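Local coordinates for malonyl CoA reductase (malonate semialdehyde-forming) (Sulfolobus tokodaii, PDB 2EP5), which probably catalyses the NADP-dependent interconversion of malonyl-CoA and 3-oxopropanoate (malonate semialdehyde) as a member of the aspartate-semialdehyde dehydrogenase family, at residues A[13-18]-A[327-332]; A[28-33]-A[336-341]; A[83-88]-A[92-97]; A[127-132]-A[341-346]; A[212-217]-A[222-227]. All coordinates share one frame; numbering follows the deposited sequence.

How the contacts relate
Contacts 1, 2 and 4 bring the end of the chain back onto the Rossmann-type N-terminal part: the 327-332 turn and then helix 334-347 meet, in order, helix 15-24, strand 30-36 and segment 127-132. Contacts 2 and 4 share Val341, and their centres are 13 Å apart. Contact 1 lies nearest the predicted active site, the side chain of Val16 about 7 Å from that of Cys151. Contact 3 sits within the nucleotide-binding fold and touches contact 1 where Val16 CG1 lies 3.9 Å from Ala84 CB. Contact 5, centred about 25 Å from contact 1, meets contact 4 through a probable hydrogen bond from His128 NE2 to Gly217 O, 2.9 Å.

Contact 1: residues A[13-18]-A[327-332]; sequences TGMVGQ and DNLVRG
Leu329 reaches from the turn after strand 319-326 to Met15 and Val16, in the first turn of helix 15-24, which follows the glycine-rich loop of the Rossmann-type nucleotide-binding fold. From CB, the leucine turns its CG anti to the carbonyl carbon (chi1 -63°), which sends the branched end toward the helix although the CB bond itself does not point that way. Neither CB nor CG touches the helix; the two methyls do the work. CD1 meets CE of Met15 at 3.7 Å, the two side chains running at a slant to each other, and the thioether chain bends at chi3 to bring that methyl forward. CD2 has a looser neighbour, CG2 of Val16 at 4.4 Å. Met15 also packs on Met191 of the second subunit, so this apolar patch extends to the subunit interface. The predicted active-site residues are close by: the side chain of Leu329 is about 8 Å from that of His244. The turn carrying Leu329 is held in part by the carboxylate of Asp327, in an Asx turn. Its OD1 takes Leu329 N at 2.8 Å, nearly in line with the C-O bond, and Val330 N at 3.2 Å from above the carboxylate plane.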
# COMPACT_ATOMS: atom_id res chain seq x y z
N THR A 13 14.64 -21.64 -7.70
CA THR A 13 13.54 -20.89 -8.30
C THR A 13 12.84 -19.88 -7.39
O THR A 13 12.30 -18.88 -7.87
CB THR A 13 12.51 -21.90 -8.87
OG1 THR A 13 12.95 -22.35 -10.15
CG2 THR A 13 11.14 -21.30 -8.98
N GLY A 14 12.86 -20.12 -6.08
CA GLY A 14 12.22 -19.20 -5.16
C GLY A 14 12.95 -17.88 -5.01
O GLY A 14 13.93 -17.62 -5.71
N MET A 15 12.48 -17.04 -4.08
CA MET A 15 13.11 -15.75 -3.85
C MET A 15 14.54 -15.89 -3.34
O MET A 15 15.45 -15.26 -3.88
CB MET A 15 12.30 -14.91 -2.85
CG MET A 15 11.07 -14.26 -3.45
SD MET A 15 10.28 -13.08 -2.32
CE MET A 15 11.29 -11.62 -2.60
N VAL A 16 14.74 -16.70 -2.30
CA VAL A 16 16.08 -16.89 -1.75
C VAL A 16 16.98 -17.51 -2.82
O VAL A 16 18.15 -17.17 -2.93
CB VAL A 16 16.05 -17.79 -0.50
CG1 VAL A 16 17.48 -18.23 -0.14
CG2 VAL A 16 15.42 -17.03 0.66
N GLY A 17 16.40 -18.41 -3.61
CA GLY A 17 17.16 -19.04 -4.67
C GLY A 17 17.65 -18.04 -5.70
O GLY A 17 18.82 -18.08 -6.10
N GLN A 18 16.77 -17.15 -6.14
CA GLN A 18 17.16 -16.16 -7.14
C GLN A 18 18.22 -15.22 -6.59
O GLN A 18 19.13 -14.83 -7.30
CB GLN A 18 15.93 -15.39 -7.64
CG GLN A 18 14.87 -16.30 -8.28
CD GLN A 18 13.74 -15.54 -8.93
OE1 GLN A 18 12.65 -16.08 -9.15
NE2 GLN A 18 13.99 -14.27 -9.26
N ASP A 327 18.20 -7.39 6.13
CA ASP A 327 17.61 -7.88 4.89
C ASP A 327 17.39 -9.38 5.13
O ASP A 327 18.36 -10.15 5.24
CB ASP A 327 18.58 -7.67 3.74
CG ASP A 327 17.99 -8.02 2.39
OD1 ASP A 327 17.19 -8.99 2.30
OD2 ASP A 327 18.34 -7.35 1.39
N ASN A 328 16.13 -9.80 5.23
CA ASN A 328 15.79 -11.20 5.48
C ASN A 328 16.19 -12.13 4.32
O ASN A 328 16.34 -13.34 4.52
CB ASN A 328 14.29 -11.34 5.74
CG ASN A 328 13.46 -10.74 4.62
OD1 ASN A 328 13.51 -9.53 4.39
ND2 ASN A 328 12.71 -11.58 3.92
N LEU A 329 16.35 -11.58 3.13
CA LEU A 329 16.73 -12.38 1.96
C LEU A 329 18.23 -12.63 1.84
O LEU A 329 18.66 -13.67 1.32
CB LEU A 329 16.25 -11.69 0.68
CG LEU A 329 14.75 -11.48 0.48
CD1 LEU A 329 14.52 -10.86 -0.90
CD2 LEU A 329 14.02 -12.83 0.57
N VAL A 330 19.01 -11.68 2.32
CA VAL A 330 20.47 -11.76 2.26
C VAL A 330 21.05 -12.23 3.59
O VAL A 330 21.45 -13.39 3.73
CB VAL A 330 21.04 -10.36 1.87
CG1 VAL A 330 22.55 -10.40 1.78
CG2 VAL A 330 20.45 -9.93 0.54
N ARG A 331 21.11 -11.33 4.56
CA ARG A 331 21.63 -11.67 5.87
C ARG A 331 20.85 -12.85 6.43
O ARG A 331 21.40 -13.73 7.09
CB ARG A 331 21.46 -10.49 6.83
CG ARG A 331 22.10 -10.72 8.18
CD ARG A 331 23.59 -10.55 8.04
NE ARG A 331 24.35 -11.57 8.74
CZ ARG A 331 25.67 -11.62 8.75
NH1 ARG A 331 26.38 -10.71 8.10
NH2 ARG A 331 26.29 -12.57 9.43
N GLY A 332 19.55 -12.87 6.15
CA GLY A 332 18.70 -13.92 6.66
C GLY A 332 18.62 -15.23 5.89
O GLY A 332 17.96 -16.15 6.35

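Contact 2: residues A[28-33]-A[336-341]; sequences PYLELV and ITILTV
Leu30 puts its two methyls on two residues of helix 334-347, CD2 on CG2 of Ile338 at 3.9 Å and CD1 on CG1 of Val341 at 4.2 Å. This is helix-on-sheet packing in a Rossmann-type fold: Leu30 begins strand 30-36 of the parallel sheet, and the C-terminal helix returns across some 300 residues to lie against it. Ile338 and Val341 are three residues apart, about one helical turn, so the forked leucine can serve both. Turned off the staggered positions (chi1 -102°), it sets CD1 and CD2 on different partners. On the helix, the methyls that meet it are both anti to their own backbone N. In the next shell, Leu24 of helix 15-24 touches Leu30 and Ile338 alike, Met23 adds to the cover on Ile338, and Ile5 of the neighbouring strand lies against Leu30. Backbone hydrogen bonds of Glu31 with Ile5 and Val7 fix the strand in the sheet. Further out, the helix is tied to the loops beyond the sheet, where Thr337 OG1 bonds with Asn107 and Asn148. Within the helix, Val341 N donates to Thr337 O at 3.1 Å.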
# COMPACT_ATOMS: atom_id res chain seq x y z
N PRO A 28 33.89 -14.77 -6.91
CA PRO A 28 35.32 -15.00 -7.20
C PRO A 28 35.71 -16.46 -7.43
O PRO A 28 36.29 -16.78 -8.47
CB PRO A 28 36.01 -14.41 -5.97
CG PRO A 28 35.13 -13.29 -5.60
CD PRO A 28 33.74 -13.87 -5.75
N TYR A 29 35.42 -17.34 -6.48
CA TYR A 29 35.78 -18.76 -6.62
C TYR A 29 34.65 -19.78 -6.58
O TYR A 29 34.85 -20.93 -6.96
CB TYR A 29 36.84 -19.15 -5.58
CG TYR A 29 36.54 -18.71 -4.17
CD1 TYR A 29 36.89 -17.43 -3.74
CD2 TYR A 29 35.95 -19.57 -3.25
CE1 TYR A 29 36.65 -17.02 -2.43
CE2 TYR A 29 35.71 -19.18 -1.94
CZ TYR A 29 36.06 -17.90 -1.54
OH TYR A 29 35.85 -17.51 -0.24
N LEU A 30 33.47 -19.38 -6.13
CA LEU A 30 32.32 -20.29 -6.09
C LEU A 30 31.69 -20.31 -7.48
O LEU A 30 31.11 -19.32 -7.90
CB LEU A 30 31.31 -19.81 -5.04
CG LEU A 30 31.23 -20.49 -3.67
CD1 LEU A 30 32.60 -20.97 -3.22
CD2 LEU A 30 30.63 -19.52 -2.67
N GLU A 31 31.80 -21.43 -8.18
CA GLU A 31 31.26 -21.57 -9.53
C GLU A 31 29.97 -22.39 -9.58
O GLU A 31 30.00 -23.62 -9.50
CB GLU A 31 32.30 -22.19 -10.46
CG GLU A 31 31.80 -22.48 -11.87
CD GLU A 31 32.92 -22.89 -12.83
OE1 GLU A 31 33.78 -23.71 -12.42
OE2 GLU A 31 32.93 -22.41 -13.98
N LEU A 32 28.85 -21.70 -9.73
CA LEU A 32 27.55 -22.35 -9.81
C LEU A 32 27.43 -23.07 -11.14
O LEU A 32 27.38 -22.43 -12.20
CB LEU A 32 26.44 -21.31 -9.65
CG LEU A 32 25.00 -21.81 -9.80
CD1 LEU A 32 24.72 -22.90 -8.77
CD2 LEU A 32 24.04 -20.63 -9.62
N VAL A 33 27.39 -24.40 -11.09
CA VAL A 33 27.30 -25.19 -12.30
C VAL A 33 26.00 -25.96 -12.43
O VAL A 33 25.72 -26.52 -13.48
CB VAL A 33 28.47 -26.19 -12.39
CG1 VAL A 33 29.79 -25.45 -12.30
CG2 VAL A 33 28.35 -27.23 -11.28
N ILE A 336 24.11 -15.49 4.04
CA ILE A 336 24.77 -16.25 5.10
C ILE A 336 25.14 -17.67 4.68
O ILE A 336 26.10 -18.23 5.20
CB ILE A 336 23.93 -16.32 6.40
CG1 ILE A 336 22.50 -16.74 6.10
CG2 ILE A 336 23.98 -15.00 7.12
CD1 ILE A 336 21.72 -17.09 7.32
N THR A 337 24.39 -18.24 3.76
CA THR A 337 24.69 -19.58 3.28
C THR A 337 25.99 -19.52 2.49
O THR A 337 26.90 -20.34 2.67
CB THR A 337 23.58 -20.12 2.36
OG1 THR A 337 22.37 -20.25 3.11
CG2 THR A 337 23.97 -21.48 1.78
N ILE A 338 26.08 -18.54 1.60
CA ILE A 338 27.26 -18.35 0.77
C ILE A 338 28.45 -17.98 1.66
O ILE A 338 29.57 -18.44 1.44
CB ILE A 338 26.99 -17.26 -0.30
CG1 ILE A 338 25.97 -17.78 -1.31
CG2 ILE A 338 28.28 -16.85 -0.99
CD1 ILE A 338 25.44 -16.72 -2.27
N LEU A 339 28.19 -17.15 2.66
CA LEU A 339 29.25 -16.72 3.58
C LEU A 339 29.72 -17.92 4.40
O LEU A 339 30.89 -18.02 4.77
CB LEU A 339 28.74 -15.62 4.52
CG LEU A 339 29.71 -14.50 4.92
CD1 LEU A 339 29.42 -14.08 6.35
CD2 LEU A 339 31.15 -14.94 4.81
N THR A 340 28.79 -18.82 4.70
CA THR A 340 29.12 -20.01 5.47
C THR A 340 30.08 -20.87 4.67
O THR A 340 31.04 -21.40 5.22
CB THR A 340 27.86 -20.82 5.84
OG1 THR A 340 27.01 -20.01 6.67
CG2 THR A 340 28.24 -22.08 6.61
N VAL A 341 29.82 -21.00 3.37
CA VAL A 341 30.71 -21.79 2.51
C VAL A 341 32.09 -21.14 2.46
O VAL A 341 33.11 -21.83 2.55
CB VAL A 341 30.17 -21.92 1.06
CG1 VAL A 341 31.13 -22.77 0.23
CG2 VAL A 341 28.79 -22.57 1.06

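Contact 3: residues A[83-88]-A[92-97]; sequences SALPNE and SIELEL
Glu94 OE2 is gripped by two hydroxyls, OG of Ser83 at 2.8 Å and OG of Ser106 on the neighbouring strand 103-106. The Ser83 hydroxyl is the donor and comes in on the anti side of the carboxylate, 22° out of its plane. The serine OG lies anti to its own N (chi1 -177°), and the glutamate, extended beyond CG, carries its carboxylate from the helix to it at the end of strand 80-83. The other oxygen, OE1, forms a salt bridge with Lys147, so this buried carboxylate is held at both oxygens, and the lysine would be expected to stabilise its negative charge. Ser83 OG also receives a weak bond from Leu85 N, at 3.4 Å but nearly straight. Ser83, Glu94 and Ser106 belong to the beta-alpha-beta unit formed by strand 80-83, helix 87-99 and strand 103-106, part of the Rossmann-type fold, and the turn from the first strand folds back onto the helix it leads into; Lys147 comes from strand 144-147. Replacing Glu94 with an alanine is likely to leave Lys147 without its buried counter-charge and the Ser83 hydroxyl without its acceptor. Beside the polar pair, Leu85 aims CD1 at Ile93, with CG2 at 3.8 Å and CB and CD1 of the isoleucine a little farther off. The same leucine methyl rests against the aliphatic part of Glu94, whose CG is 4.1 Å away.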
# COMPACT_ATOMS: atom_id res chain seq x y z
N SER A 83 21.52 -25.35 -0.46
CA SER A 83 20.09 -25.60 -0.50
C SER A 83 19.22 -24.46 0.00
O SER A 83 19.47 -23.88 1.07
CB SER A 83 19.76 -26.86 0.29
OG SER A 83 18.38 -27.17 0.22
N ALA A 84 18.18 -24.15 -0.77
CA ALA A 84 17.22 -23.12 -0.44
C ALA A 84 15.84 -23.74 -0.58
O ALA A 84 14.85 -23.05 -0.79
CB ALA A 84 17.36 -21.93 -1.38
N LEU A 85 15.80 -25.07 -0.48
CA LEU A 85 14.55 -25.82 -0.60
C LEU A 85 13.51 -25.41 0.44
O LEU A 85 13.85 -24.94 1.53
CB LEU A 85 14.83 -27.31 -0.42
CG LEU A 85 15.64 -28.03 -1.48
CD1 LEU A 85 16.18 -29.35 -0.90
CD2 LEU A 85 14.78 -28.28 -2.72
N PRO A 86 12.23 -25.55 0.11
CA PRO A 86 11.25 -25.17 1.12
C PRO A 86 11.33 -26.14 2.31
O PRO A 86 11.68 -27.32 2.14
CB PRO A 86 9.91 -25.22 0.37
CG PRO A 86 10.17 -26.12 -0.82
CD PRO A 86 11.59 -25.77 -1.21
N ASN A 87 11.03 -25.63 3.50
CA ASN A 87 11.09 -26.41 4.73
C ASN A 87 10.40 -27.78 4.67
O ASN A 87 10.92 -28.76 5.20
CB ASN A 87 10.52 -25.58 5.89
CG ASN A 87 11.40 -24.38 6.24
OD1 ASN A 87 10.95 -23.42 6.89
ND2 ASN A 87 12.66 -24.44 5.83
N GLU A 88 9.24 -27.85 4.03
CA GLU A 88 8.49 -29.10 3.96
C GLU A 88 9.04 -30.15 2.99
O GLU A 88 8.50 -31.26 2.91
CB GLU A 88 7.02 -28.83 3.60
CG GLU A 88 6.61 -27.38 3.71
CD GLU A 88 7.33 -26.49 2.71
OE1 GLU A 88 7.17 -26.71 1.48
OE2 GLU A 88 8.04 -25.56 3.15
N SER A 92 13.91 -35.01 3.60
CA SER A 92 14.20 -36.19 2.80
C SER A 92 15.32 -35.96 1.79
O SER A 92 16.30 -36.70 1.76
CB SER A 92 12.94 -36.63 2.05
OG SER A 92 11.89 -36.94 2.94
N ILE A 93 15.15 -34.93 0.97
CA ILE A 93 16.13 -34.62 -0.07
C ILE A 93 17.53 -34.44 0.48
O ILE A 93 18.46 -35.15 0.09
CB ILE A 93 15.70 -33.35 -0.83
CG1 ILE A 93 14.37 -33.60 -1.53
CG2 ILE A 93 16.75 -32.96 -1.84
CD1 ILE A 93 13.72 -32.35 -2.10
N GLU A 94 17.68 -33.51 1.41
CA GLU A 94 18.99 -33.26 1.99
C GLU A 94 19.57 -34.46 2.72
O GLU A 94 20.78 -34.66 2.72
CB GLU A 94 18.91 -32.05 2.93
CG GLU A 94 18.47 -30.77 2.23
CD GLU A 94 18.46 -29.56 3.15
OE1 GLU A 94 18.78 -29.71 4.35
OE2 GLU A 94 18.13 -28.46 2.67
N LEU A 95 18.72 -35.26 3.34
CA LEU A 95 19.20 -36.43 4.08
C LEU A 95 19.81 -37.45 3.13
O LEU A 95 20.89 -37.99 3.41
CB LEU A 95 18.06 -37.08 4.87
CG LEU A 95 18.41 -38.31 5.71
CD1 LEU A 95 19.57 -38.00 6.67
CD2 LEU A 95 17.18 -38.75 6.49
N GLU A 96 19.12 -37.72 2.02
CA GLU A 96 19.61 -38.68 1.04
C GLU A 96 20.94 -38.27 0.44
O GLU A 96 21.81 -39.11 0.22
CB GLU A 96 18.59 -38.90 -0.07
CG GLU A 96 17.59 -39.98 0.26
CD GLU A 96 18.26 -41.26 0.77
OE1 GLU A 96 19.02 -41.88 0.00
OE2 GLU A 96 18.03 -41.62 1.95
N LEU A 97 21.09 -36.97 0.18
CA LEU A 97 22.32 -36.44 -0.39
C LEU A 97 23.49 -36.63 0.57
O LEU A 97 24.55 -37.11 0.17
CB LEU A 97 22.17 -34.95 -0.74
CG LEU A 97 21.27 -34.62 -1.94
CD1 LEU A 97 21.11 -33.11 -2.07
CD2 LEU A 97 21.87 -35.23 -3.20

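Contact 4: residues A[127-132]-A[341-346]; sequences EHLELL and VEVMKE
Leu129 and Met344 mark the closest backbone approach, CA to CA 7.9 Å, where the 3-10 segment that runs through 127-131 lies beside the C-terminal helix 334-347. That spacing leaves room for one layer of interlocking side chains, all buried and all apolar. Leu129 CD1 lodges between two consecutive residues of the helix, with CG1 of Val343 at 3.9 Å and CG of Met344 also at 3.9 Å. Leu129 and Met344 run about perpendicular, so the leucine methyl lands against the first part of the methionine chain. The far end of that chain has a different partner: a bend at chi3 (81°) turns the terminal methyl aside, and CE comes within 4.0 Å of Leu132 CD1. Leu132 too crosses the methionine at about a right angle, so Met344 is flanked by one leucine near its base and another at its tip. The two leucines can share it because they are three residues apart on the tight turn, where Leu132 N donates to Leu129 O at 2.8 Å. The contact packs on the parallel Rossmann-type sheet near its outermost strand 144-147: Leu132 lies on Ile144 and Val146, while Met344 reaches Val146 and also Val105 of strand 103-106, so the helix and segment 127-132 lie side by side against the sheet, both touching strand 144-147.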
# COMPACT_ATOMS: atom_id res chain seq x y z
N GLU A 127 33.00 -20.97 14.96
CA GLU A 127 33.70 -22.00 15.73
C GLU A 127 32.86 -23.27 15.86
O GLU A 127 33.41 -24.37 16.02
CB GLU A 127 34.05 -21.48 17.13
CG GLU A 127 34.91 -20.23 17.14
CD GLU A 127 34.14 -18.99 17.61
OE1 GLU A 127 33.06 -18.70 17.05
OE2 GLU A 127 34.64 -18.31 18.54
N HIS A 128 31.54 -23.13 15.81
CA HIS A 128 30.68 -24.29 15.94
C HIS A 128 30.88 -25.31 14.83
O HIS A 128 30.44 -26.45 14.96
CB HIS A 128 29.21 -23.85 16.01
CG HIS A 128 28.86 -23.14 17.28
ND1 HIS A 128 27.56 -22.82 17.62
CD2 HIS A 128 29.64 -22.69 18.30
CE1 HIS A 128 27.55 -22.22 18.80
NE2 HIS A 128 28.80 -22.13 19.23
N LEU A 129 31.54 -24.91 13.75
CA LEU A 129 31.80 -25.82 12.63
C LEU A 129 32.63 -27.04 13.06
O LEU A 129 32.68 -28.05 12.36
CB LEU A 129 32.51 -25.08 11.49
CG LEU A 129 31.62 -24.18 10.63
CD1 LEU A 129 32.47 -23.33 9.69
CD2 LEU A 129 30.65 -25.05 9.84
N GLU A 130 33.28 -26.93 14.21
CA GLU A 130 34.09 -28.02 14.71
C GLU A 130 33.24 -29.27 14.91
O GLU A 130 33.76 -30.38 14.98
CB GLU A 130 34.75 -27.64 16.04
CG GLU A 130 35.69 -26.46 15.94
CD GLU A 130 36.88 -26.60 16.87
OE1 GLU A 130 37.64 -27.57 16.69
OE2 GLU A 130 37.05 -25.75 17.78
N LEU A 131 31.92 -29.08 15.00
CA LEU A 131 31.01 -30.21 15.17
C LEU A 131 31.16 -31.15 14.00
O LEU A 131 30.85 -32.34 14.12
CB LEU A 131 29.56 -29.75 15.24
CG LEU A 131 28.98 -29.25 16.57
CD1 LEU A 131 27.50 -28.91 16.37
CD2 LEU A 131 29.13 -30.32 17.65
N LEU A 132 31.62 -30.63 12.87
CA LEU A 132 31.78 -31.44 11.68
C LEU A 132 32.80 -32.55 11.84
O LEU A 132 32.75 -33.55 11.11
CB LEU A 132 32.16 -30.55 10.49
CG LEU A 132 31.06 -29.60 9.99
CD1 LEU A 132 31.57 -28.77 8.81
CD2 LEU A 132 29.84 -30.41 9.60
N VAL A 341 29.82 -21.00 3.37
CA VAL A 341 30.71 -21.79 2.51
C VAL A 341 32.09 -21.14 2.46
O VAL A 341 33.11 -21.83 2.55
CB VAL A 341 30.17 -21.92 1.06
CG1 VAL A 341 31.13 -22.77 0.23
CG2 VAL A 341 28.79 -22.57 1.06
N GLU A 342 32.13 -19.82 2.32
CA GLU A 342 33.42 -19.13 2.27
C GLU A 342 34.24 -19.43 3.53
O GLU A 342 35.43 -19.74 3.46
CB GLU A 342 33.23 -17.61 2.12
CG GLU A 342 32.22 -17.23 1.05
CD GLU A 342 32.16 -15.74 0.77
OE1 GLU A 342 32.45 -14.94 1.69
OE2 GLU A 342 31.79 -15.35 -0.36
N VAL A 343 33.59 -19.36 4.69
CA VAL A 343 34.26 -19.63 5.95
C VAL A 343 34.82 -21.06 5.98
O VAL A 343 35.96 -21.29 6.39
CB VAL A 343 33.30 -19.45 7.15
CG1 VAL A 343 33.96 -19.97 8.42
CG2 VAL A 343 32.91 -17.99 7.30
N MET A 344 34.00 -22.02 5.55
CA MET A 344 34.39 -23.42 5.53
C MET A 344 35.65 -23.63 4.69
O MET A 344 36.54 -24.38 5.07
CB MET A 344 33.24 -24.28 4.98
CG MET A 344 32.05 -24.43 5.92
SD MET A 344 30.64 -25.25 5.16
CE MET A 344 31.09 -26.98 5.32
N LYS A 345 35.72 -22.95 3.54
CA LYS A 345 36.90 -23.07 2.69
C LYS A 345 38.09 -22.47 3.46
O LYS A 345 39.17 -23.06 3.51
CB LYS A 345 36.68 -22.32 1.37
CG LYS A 345 37.90 -22.29 0.45
CD LYS A 345 38.31 -23.68 -0.00
CE LYS A 345 39.56 -23.65 -0.87
NZ LYS A 345 39.95 -25.00 -1.37
N GLU A 346 37.86 -21.31 4.06
CA GLU A 346 38.88 -20.62 4.84
C GLU A 346 39.42 -21.47 5.99
O GLU A 346 40.61 -21.40 6.33
CB GLU A 346 38.30 -19.31 5.40
CG GLU A 346 39.22 -18.53 6.33
CD GLU A 346 40.50 -18.11 5.65
OE1 GLU A 346 40.47 -17.88 4.42
OE2 GLU A 346 41.54 -17.99 6.34

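Contact 5: residues A[212-217]-A[222-227]; sequences LTKLNG and NQIIPA
Thr213, Asn216 and Gly217 pack tightly against the strand end at Ala227, while Pro226 and Ile225 form the open side. At the close end, Ala227 N donates to Thr213 O at 3.0 Å with an N-H...O angle of 155°, giving a carbonyl in the last turn of the helix a donor from outside it. Ala227 points its methyl at the helix end, with CB 3.3 Å from Asn216 O. Gly217 lets the backbones come close: its CA lies 3.2 Å from Ile225 O, and a beta carbon here would run into that oxygen and into CG2 of Ile224. Helix 204-215 ends here and leads into a small antiparallel hairpin, strands 218-219 and 224-225, which folds its second strand back against the helix end. The helix end is also held from within: Leu212 O takes Asn216 ND2 at 2.7 Å and Asn216 N at 3.2 Å, from opposite faces of its plane. Also on the well-packed inner side, Ile224 CD1 lies over Lys214 CE at 3.9 Å, the side chains crossing at about a right angle, with His128 and Leu131 also on Ile224. The lysine is extended throughout, and its NZ, one bond past CE, bonds to the carbonyls of Val117, Asp114 and Arg112. On the open side, Pro226 meets Thr213 CG2 through its CB at 3.3 Å and is otherwise largely exposed, and the end of Ile225 leads away.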
# COMPACT_ATOMS: atom_id res chain seq x y z
N LEU A 212 18.01 -19.12 18.59
CA LEU A 212 18.85 -18.09 19.19
C LEU A 212 19.71 -18.73 20.30
O LEU A 212 20.84 -18.32 20.56
CB LEU A 212 17.96 -16.98 19.76
CG LEU A 212 18.28 -15.51 19.44
CD1 LEU A 212 18.61 -15.33 17.98
CD2 LEU A 212 17.09 -14.65 19.84
N THR A 213 19.15 -19.77 20.94
CA THR A 213 19.84 -20.50 22.00
C THR A 213 21.08 -21.25 21.48
O THR A 213 22.11 -21.33 22.16
CB THR A 213 18.88 -21.51 22.66
OG1 THR A 213 18.04 -20.83 23.61
CG2 THR A 213 19.63 -22.60 23.35
N LYS A 214 20.98 -21.79 20.27
CA LYS A 214 22.09 -22.51 19.67
C LYS A 214 23.10 -21.57 19.02
O LYS A 214 24.30 -21.79 19.11
CB LYS A 214 21.57 -23.50 18.63
CG LYS A 214 22.63 -24.45 18.10
CD LYS A 214 21.99 -25.49 17.19
CE LYS A 214 23.02 -26.49 16.69
NZ LYS A 214 22.35 -27.56 15.90
N LEU A 215 22.61 -20.52 18.36
CA LEU A 215 23.49 -19.56 17.71
C LEU A 215 24.43 -18.89 18.71
O LEU A 215 25.59 -18.60 18.39
CB LEU A 215 22.67 -18.49 17.00
CG LEU A 215 21.89 -19.00 15.79
CD1 LEU A 215 20.90 -17.94 15.33
CD2 LEU A 215 22.88 -19.38 14.68
N ASN A 216 23.92 -18.64 19.91
CA ASN A 216 24.71 -17.99 20.95
C ASN A 216 25.36 -18.98 21.91
O ASN A 216 25.94 -18.58 22.91
CB ASN A 216 23.82 -17.03 21.74
CG ASN A 216 23.29 -15.90 20.89
OD1 ASN A 216 24.04 -15.02 20.47
ND2 ASN A 216 21.99 -15.93 20.61
N GLY A 217 25.26 -20.26 21.58
CA GLY A 217 25.83 -21.29 22.42
C GLY A 217 27.34 -21.32 22.37
O GLY A 217 27.96 -20.63 21.57
N ASN A 222 33.63 -30.97 21.90
CA ASN A 222 32.99 -31.44 20.68
C ASN A 222 31.48 -31.31 20.65
O ASN A 222 30.81 -32.01 19.90
CB ASN A 222 33.38 -32.90 20.45
CG ASN A 222 34.81 -33.20 20.86
OD1 ASN A 222 35.74 -32.49 20.47
ND2 ASN A 222 34.99 -34.26 21.64
N GLN A 223 30.92 -30.44 21.49
CA GLN A 223 29.48 -30.24 21.49
C GLN A 223 29.13 -28.79 21.80
O GLN A 223 29.95 -28.02 22.31
CB GLN A 223 28.78 -31.16 22.48
CG GLN A 223 29.24 -30.98 23.91
CD GLN A 223 28.41 -31.76 24.92
OE1 GLN A 223 28.80 -31.90 26.07
NE2 GLN A 223 27.25 -32.26 24.49
N ILE A 224 27.89 -28.42 21.50
CA ILE A 224 27.44 -27.06 21.74
C ILE A 224 26.61 -26.94 23.01
O ILE A 224 25.56 -27.56 23.13
CB ILE A 224 26.59 -26.55 20.57
CG1 ILE A 224 27.45 -26.42 19.32
CG2 ILE A 224 25.95 -25.21 20.95
CD1 ILE A 224 26.66 -26.10 18.09
N ILE A 225 27.10 -26.13 23.94
CA ILE A 225 26.36 -25.89 25.17
C ILE A 225 25.43 -24.71 24.87
O ILE A 225 25.88 -23.58 24.69
CB ILE A 225 27.29 -25.51 26.33
CG1 ILE A 225 28.15 -26.72 26.71
CG2 ILE A 225 26.47 -25.02 27.52
CD1 ILE A 225 27.33 -27.94 27.11
N PRO A 226 24.12 -24.97 24.82
CA PRO A 226 23.11 -23.94 24.54
C PRO A 226 23.20 -22.76 25.49
O PRO A 226 23.32 -22.94 26.70
CB PRO A 226 21.79 -24.69 24.70
CG PRO A 226 22.16 -26.10 24.32
CD PRO A 226 23.47 -26.27 25.05
N ALA A 227 23.16 -21.54 24.95
CA ALA A 227 23.22 -20.36 25.80
C ALA A 227 21.91 -20.27 26.57
O ALA A 227 20.86 -20.64 26.06
CB ALA A 227 23.42 -19.10 24.96